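Local coordinates for Wnt inhibitor of Dorsal protein (Drosophila melanogaster, PDB 4KRR) that probably binds Frizzled receptors as a secreted Wnt-family ligand and growth factor, its N-terminal domain and linker making up this fragment, at residues D21-S26 with Q30-P35; Q37-K42 with A60-A65. All coordinates share one frame; numbering follows the deposited sequence.

In the fold
Both contacts belong to the helical N-terminal domain, their centres about 11 Å apart and on the same side of the chain's centre. They come in series: interaction 1 ties the end of helix 8-26 to the loop 30-35, and interaction 2 then packs the next helix, 36-44, on the long helix 53-75. Interaction 1 lies farther out, partly buried, whereas interaction 2 is wholly buried. A probable hydrogen bond of 2.8 Å from Trp-32 NE1 to Asp-38 OD2 joins them. The Phe-39 ring of helix 36-44 touches the Cys-23/Cys-34 disulfide along one side and helix 53-75 at its tip, consistent with the covalent link and loop holding helix 36-44 near both neighbours.

Interaction 1: D21-S26 with Q30-P35; sequences DSCQQS and QRWNCP
The carbonyl oxygen of Cys-34 takes a weak hydrogen bond from the side chain of Gln-24, NE2 lying 3.3 Å from O with an N-H...O angle of 150°. CG of Gln-24 lies beside the same Cys-34 O at 3.2 Å, a close van der Waals contact. The contact is built on a disulfide within the helical part of the Wnt N-terminal domain. It joins the last turns of helix 8-26 to the loop leading into helix 36-44, whose N-cap is Pro-35. Cys-23 SG and Cys-34 SG are bonded at 2.0 Å, and the C-S-S-C torsion of 119° is positive and wider than the usual 90° or so. Each sulfur stands anti to its own backbone N, which lets the two meet between helix and loop. Gln-24 runs alongside this bridge, its CG 4.0 Å from Cys-34 SG, and beyond CG the chain stays extended to carry the amide past the loop backbone. With a leucine in its place, the Cys-34 carbonyl would probably lose the weak hydrogen bond from the amide and keep only an apolar neighbour on that side. The loop folds back on itself around Trp-32: the backbone N of Cys-34 sits 3.7 Å above the plane of the indole, over its centre, and Pro-35 CD covers the same face nearer the rim. Phe-27 meets the indole edge-to-face, and Tyr-57 of helix 53-75 touches Cys-23. A sulfur-aromatic contact completes the packing: Cys-23 SG lies 4.8 Å from the centroid of the six-membered ring of Trp-32, obliquely at 61° off its normal. Its nearest ring atom is Trp-32 CH2, 3.8 Å from Cys-23 SG.

Interaction 2: Q37-K42 with A60-A65; sequences QDFVQK and AISMAA
Phe-39 reaches from helix 36-44 to Ile-61 and Ser-62 of helix 53-75 with the far end of its ring. From CB the chain turns with CG anti to the backbone N (chi1 -179°), bringing the ring end to the other helix, whose nearest CA, that of Ser-62, is still 9.6 Å from the CA of Phe-39. Along one side of the ring, CD1 packs against the disulfide, 3.6 Å from both Cys-23 SG and Cys-34 SG. Next, CE1 lies 4.1 Å from Ile-61 CG2, a methyl that meets the ring at its edge, near its plane, the two side chains crossing at about a right angle. This is helix-helix packing inside the Wnt N-terminal helical domain, where one aromatic ring bridges two helices and also touches Leu-20 of helix 8-26. Ile-61 then carries its outer end away from Phe-39 toward Phe-158 and Leu-165 of helix 158-170. At the tip, Ser-62 OG stands obliquely to the ring, 3.6 Å from CZ of Phe-39. That buried hydroxyl is satisfied by hydrogen bonds with the backbone O of Val-58 and with Asn-43 ND2, while CZ meets it by van der Waals contact.

Interaction 1: D21-S26 with Q30-P35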
loop_
_atom_site.group_PDB
_atom_site.type_symbol
_atom_site.label_atom_id
_atom_site.label_comp_id
_atom_site.label_asym_id
_atom_site.label_seq_id
_atom_site.Cartn_x
_atom_site.Cartn_y
_atom_site.Cartn_z
ATOM N N ASP A 21 -0.695 -9.073 -8.520
ATOM C CA ASP A 21 -1.849 -9.967 -8.494
ATOM C C ASP A 21 -3.136 -9.206 -8.201
ATOM O O ASP A 21 -4.174 -9.471 -8.807
ATOM C CB ASP A 21 -1.654 -11.088 -7.475
ATOM C CG ASP A 21 -0.558 -12.051 -7.875
ATOM O OD1 ASP A 21 -0.192 -12.072 -9.071
ATOM O OD2 ASP A 21 -0.063 -12.790 -6.999
ATOM N N SER A 22 -3.058 -8.255 -7.274
ATOM C CA SER A 22 -4.215 -7.446 -6.917
ATOM C C SER A 22 -4.588 -6.508 -8.059
ATOM O O SER A 22 -5.767 -6.280 -8.334
ATOM C CB SER A 22 -3.941 -6.650 -5.639
ATOM O OG SER A 22 -3.766 -7.516 -4.529
ATOM N N CYS A 23 -3.567 -5.974 -8.721
ATOM C CA CYS A 23 -3.750 -5.061 -9.841
ATOM C C CYS A 23 -4.416 -5.763 -11.026
ATOM O O CYS A 23 -5.366 -5.242 -11.611
ATOM C CB CYS A 23 -2.397 -4.477 -10.258
ATOM S SG CYS A 23 -2.451 -3.313 -11.633
ATOM N N GLN A 24 -3.918 -6.946 -11.373
ATOM C CA GLN A 24 -4.458 -7.699 -12.501
ATOM C C GLN A 24 -5.866 -8.217 -12.213
ATOM O O GLN A 24 -6.670 -8.398 -13.125
ATOM C CB GLN A 24 -3.529 -8.857 -12.878
ATOM C CG GLN A 24 -2.196 -8.401 -13.451
ATOM C CD GLN A 24 -1.358 -9.540 -13.995
ATOM O OE1 GLN A 24 -1.393 -10.657 -13.478
ATOM N NE2 GLN A 24 -0.598 -9.264 -15.049
ATOM N N GLN A 25 -6.159 -8.457 -10.939
ATOM C CA GLN A 25 -7.475 -8.934 -10.536
ATOM C C GLN A 25 -8.499 -7.797 -10.546
ATOM O O GLN A 25 -9.636 -7.976 -10.980
ATOM C CB GLN A 25 -7.401 -9.577 -9.151
ATOM C CG GLN A 25 -8.746 -9.959 -8.557
ATOM C CD GLN A 25 -8.603 -10.658 -7.221
ATOM O OE1 GLN A 25 -7.627 -11.365 -6.985
ATOM N NE2 GLN A 25 -9.569 -10.457 -6.336
ATOM N N SER A 26 -8.083 -6.619 -10.089
ATOM C CA SER A 26 -8.983 -5.472 -10.027
ATOM C C SER A 26 -9.257 -4.857 -11.398
ATOM O O SER A 26 -10.269 -4.181 -11.592
ATOM C CB SER A 26 -8.432 -4.406 -9.075
ATOM O OG SER A 26 -8.380 -4.891 -7.743
ATOM N N GLN A 30 -11.095 -4.267 -17.330
ATOM C CA GLN A 30 -10.913 -2.924 -17.874
ATOM C C GLN A 30 -10.057 -2.912 -19.142
ATOM O O GLN A 30 -9.422 -3.909 -19.483
ATOM C CB GLN A 30 -10.300 -2.005 -16.814
ATOM C CG GLN A 30 -10.913 -2.168 -15.432
ATOM C CD GLN A 30 -12.423 -2.027 -15.442
ATOM O OE1 GLN A 30 -12.969 -1.126 -16.077
ATOM N NE2 GLN A 30 -13.106 -2.927 -14.742
ATOM N N ARG A 31 -10.052 -1.775 -19.835
ATOM C CA ARG A 31 -9.283 -1.617 -21.069
ATOM C C ARG A 31 -7.788 -1.677 -20.782
ATOM O O ARG A 31 -7.027 -2.336 -21.497
ATOM C CB ARG A 31 -9.643 -0.305 -21.769
ATOM C CG ARG A 31 -11.000 -0.333 -22.462
ATOM C CD ARG A 31 -11.693 1.035 -22.410
ATOM N NE ARG A 31 -13.144 0.922 -22.565
ATOM C CZ ARG A 31 -13.785 1.010 -23.727
ATOM N NH1 ARG A 31 -13.109 1.223 -24.847
ATOM N NH2 ARG A 31 -15.104 0.888 -23.773
ATOM N N TRP A 32 -7.369 -0.974 -19.739
ATOM C CA TRP A 32 -6.047 -1.181 -19.183
ATOM C C TRP A 32 -6.186 -2.276 -18.138
ATOM O O TRP A 32 -6.544 -2.011 -16.991
ATOM C CB TRP A 32 -5.505 0.103 -18.558
ATOM C CG TRP A 32 -4.123 -0.059 -18.028
ATOM C CD1 TRP A 32 -2.964 -0.061 -18.748
ATOM C CD2 TRP A 32 -3.748 -0.254 -16.661
ATOM N NE1 TRP A 32 -1.890 -0.244 -17.913
ATOM C CE2 TRP A 32 -2.344 -0.365 -16.627
ATOM C CE3 TRP A 32 -4.462 -0.345 -15.462
ATOM C CZ2 TRP A 32 -1.640 -0.562 -15.440
ATOM C CZ3 TRP A 32 -3.761 -0.540 -14.285
ATOM C CH2 TRP A 32 -2.366 -0.647 -14.283
ATOM N N ASN A 33 -5.926 -3.514 -18.547
ATOM C CA ASN A 33 -6.111 -4.659 -17.666
ATOM C C ASN A 33 -4.873 -4.976 -16.837
ATOM O O ASN A 33 -4.631 -6.132 -16.488
ATOM C CB ASN A 33 -6.546 -5.890 -18.464
ATOM C CG ASN A 33 -5.540 -6.282 -19.527
ATOM O OD1 ASN A 33 -4.706 -5.476 -19.937
ATOM N ND2 ASN A 33 -5.620 -7.526 -19.985
ATOM N N CYS A 34 -4.101 -3.939 -16.523
ATOM C CA CYS A 34 -2.861 -4.080 -15.764
ATOM C C CYS A 34 -1.936 -5.159 -16.337
ATOM O O CYS A 34 -1.628 -6.136 -15.654
ATOM C CB CYS A 34 -3.178 -4.381 -14.295
ATOM S SG CYS A 34 -1.751 -4.412 -13.187
ATOM N N PRO A 35 -1.501 -4.996 -17.600
ATOM C CA PRO A 35 -0.592 -6.001 -18.161
ATOM C C PRO A 35 0.725 -6.023 -17.394
ATOM O O PRO A 35 1.241 -4.963 -17.039
ATOM C CB PRO A 35 -0.369 -5.513 -19.595
ATOM C CG PRO A 35 -0.646 -4.056 -19.551
ATOM C CD PRO A 35 -1.737 -3.883 -18.536
#

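Interaction 2: Q37-K42 with A60-A65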
loop_
_atom_site.group_PDB
_atom_site.type_symbol
_atom_site.label_atom_id
_atom_site.label_comp_id
_atom_site.label_asym_id
_atom_site.label_seq_id
_atom_site.Cartn_x
_atom_site.Cartn_y
_atom_site.Cartn_z
ATOM N N GLN A 37 3.777 -6.460 -18.128
ATOM C CA GLN A 37 4.873 -5.702 -18.721
ATOM C C GLN A 37 4.808 -4.235 -18.316
ATOM O O GLN A 37 5.807 -3.653 -17.891
ATOM C CB GLN A 37 4.857 -5.838 -20.238
ATOM N N ASP A 38 3.623 -3.645 -18.435
ATOM C CA ASP A 38 3.437 -2.238 -18.104
ATOM C C ASP A 38 3.504 -1.989 -16.601
ATOM O O ASP A 38 3.994 -0.951 -16.160
ATOM C CB ASP A 38 2.106 -1.725 -18.658
ATOM C CG ASP A 38 1.960 -0.221 -18.512
ATOM O OD1 ASP A 38 2.973 0.491 -18.681
ATOM O OD2 ASP A 38 0.839 0.249 -18.227
ATOM N N PHE A 39 3.003 -2.940 -15.817
ATOM C CA PHE A 39 3.010 -2.811 -14.365
ATOM C C PHE A 39 4.438 -2.762 -13.838
ATOM O O PHE A 39 4.777 -1.916 -13.013
ATOM C CB PHE A 39 2.252 -3.974 -13.714
ATOM C CG PHE A 39 2.196 -3.896 -12.211
ATOM C CD1 PHE A 39 1.185 -3.193 -11.580
ATOM C CD2 PHE A 39 3.156 -4.525 -11.432
ATOM C CE1 PHE A 39 1.130 -3.117 -10.202
ATOM C CE2 PHE A 39 3.109 -4.449 -10.053
ATOM C CZ PHE A 39 2.093 -3.744 -9.437
ATOM N N VAL A 40 5.268 -3.681 -14.319
ATOM C CA VAL A 40 6.666 -3.749 -13.909
ATOM C C VAL A 40 7.439 -2.510 -14.357
ATOM O O VAL A 40 8.228 -1.955 -13.595
ATOM C CB VAL A 40 7.344 -5.021 -14.460
ATOM C CG1 VAL A 40 8.847 -4.977 -14.229
ATOM C CG2 VAL A 40 6.737 -6.263 -13.818
ATOM N N GLN A 41 7.201 -2.078 -15.591
ATOM C CA GLN A 41 7.895 -0.920 -16.146
ATOM C C GLN A 41 7.516 0.369 -15.417
ATOM O O GLN A 41 8.354 1.249 -15.220
ATOM C CB GLN A 41 7.624 -0.804 -17.650
ATOM C CG GLN A 41 8.078 0.501 -18.289
ATOM C CD GLN A 41 9.586 0.682 -18.282
ATOM O OE1 GLN A 41 10.081 1.809 -18.341
ATOM N NE2 GLN A 41 10.324 -0.424 -18.223
ATOM N N LYS A 42 6.254 0.468 -15.010
ATOM C CA LYS A 42 5.793 1.596 -14.205
ATOM C C LYS A 42 6.485 1.625 -12.844
ATOM O O LYS A 42 6.672 2.689 -12.261
ATOM C CB LYS A 42 4.274 1.553 -14.012
ATOM C CG LYS A 42 3.465 2.065 -15.197
ATOM C CD LYS A 42 1.984 2.162 -14.845
ATOM C CE LYS A 42 1.141 2.584 -16.041
ATOM N NZ LYS A 42 1.559 3.905 -16.586
ATOM N N ALA A 60 0.519 3.448 -5.839
ATOM C CA ALA A 60 -0.239 3.293 -4.598
ATOM C C ALA A 60 -0.346 1.834 -4.166
ATOM O O ALA A 60 -0.056 1.502 -3.015
ATOM C CB ALA A 60 -1.627 3.905 -4.739
ATOM N N ILE A 61 -0.763 0.966 -5.084
ATOM C CA ILE A 61 -0.935 -0.448 -4.759
ATOM C C ILE A 61 0.412 -1.114 -4.466
ATOM O O ILE A 61 0.492 -2.042 -3.661
ATOM C CB ILE A 61 -1.712 -1.222 -5.865
ATOM C CG1 ILE A 61 -2.149 -2.603 -5.367
ATOM C CG2 ILE A 61 -0.888 -1.351 -7.139
ATOM C CD1 ILE A 61 -3.366 -2.580 -4.454
ATOM N N SER A 62 1.472 -0.622 -5.103
ATOM C CA SER A 62 2.806 -1.172 -4.894
ATOM C C SER A 62 3.359 -0.770 -3.531
ATOM O O SER A 62 3.877 -1.607 -2.794
ATOM C CB SER A 62 3.756 -0.733 -6.011
ATOM O OG SER A 62 3.273 -1.158 -7.273
ATOM N N MET A 63 3.243 0.515 -3.203
ATOM C CA MET A 63 3.633 1.007 -1.887
ATOM C C MET A 63 2.864 0.301 -0.779
ATOM O O MET A 63 3.443 -0.107 0.226
ATOM C CB MET A 63 3.388 2.511 -1.781
ATOM C CG MET A 63 3.543 3.042 -0.367
ATOM S SD MET A 63 3.247 4.809 -0.239
ATOM C CE MET A 63 3.351 5.033 1.536
ATOM N N ALA A 64 1.555 0.164 -0.971
ATOM C CA ALA A 64 0.694 -0.465 0.024
ATOM C C ALA A 64 1.078 -1.921 0.268
ATOM O O ALA A 64 1.075 -2.390 1.406
ATOM C CB ALA A 64 -0.767 -0.360 -0.395
ATOM N N ALA A 65 1.414 -2.628 -0.806
ATOM C CA ALA A 65 1.766 -4.041 -0.707
ATOM C C ALA A 65 3.113 -4.234 -0.024
ATOM O O ALA A 65 3.314 -5.201 0.707
ATOM C CB ALA A 65 1.773 -4.682 -2.083
#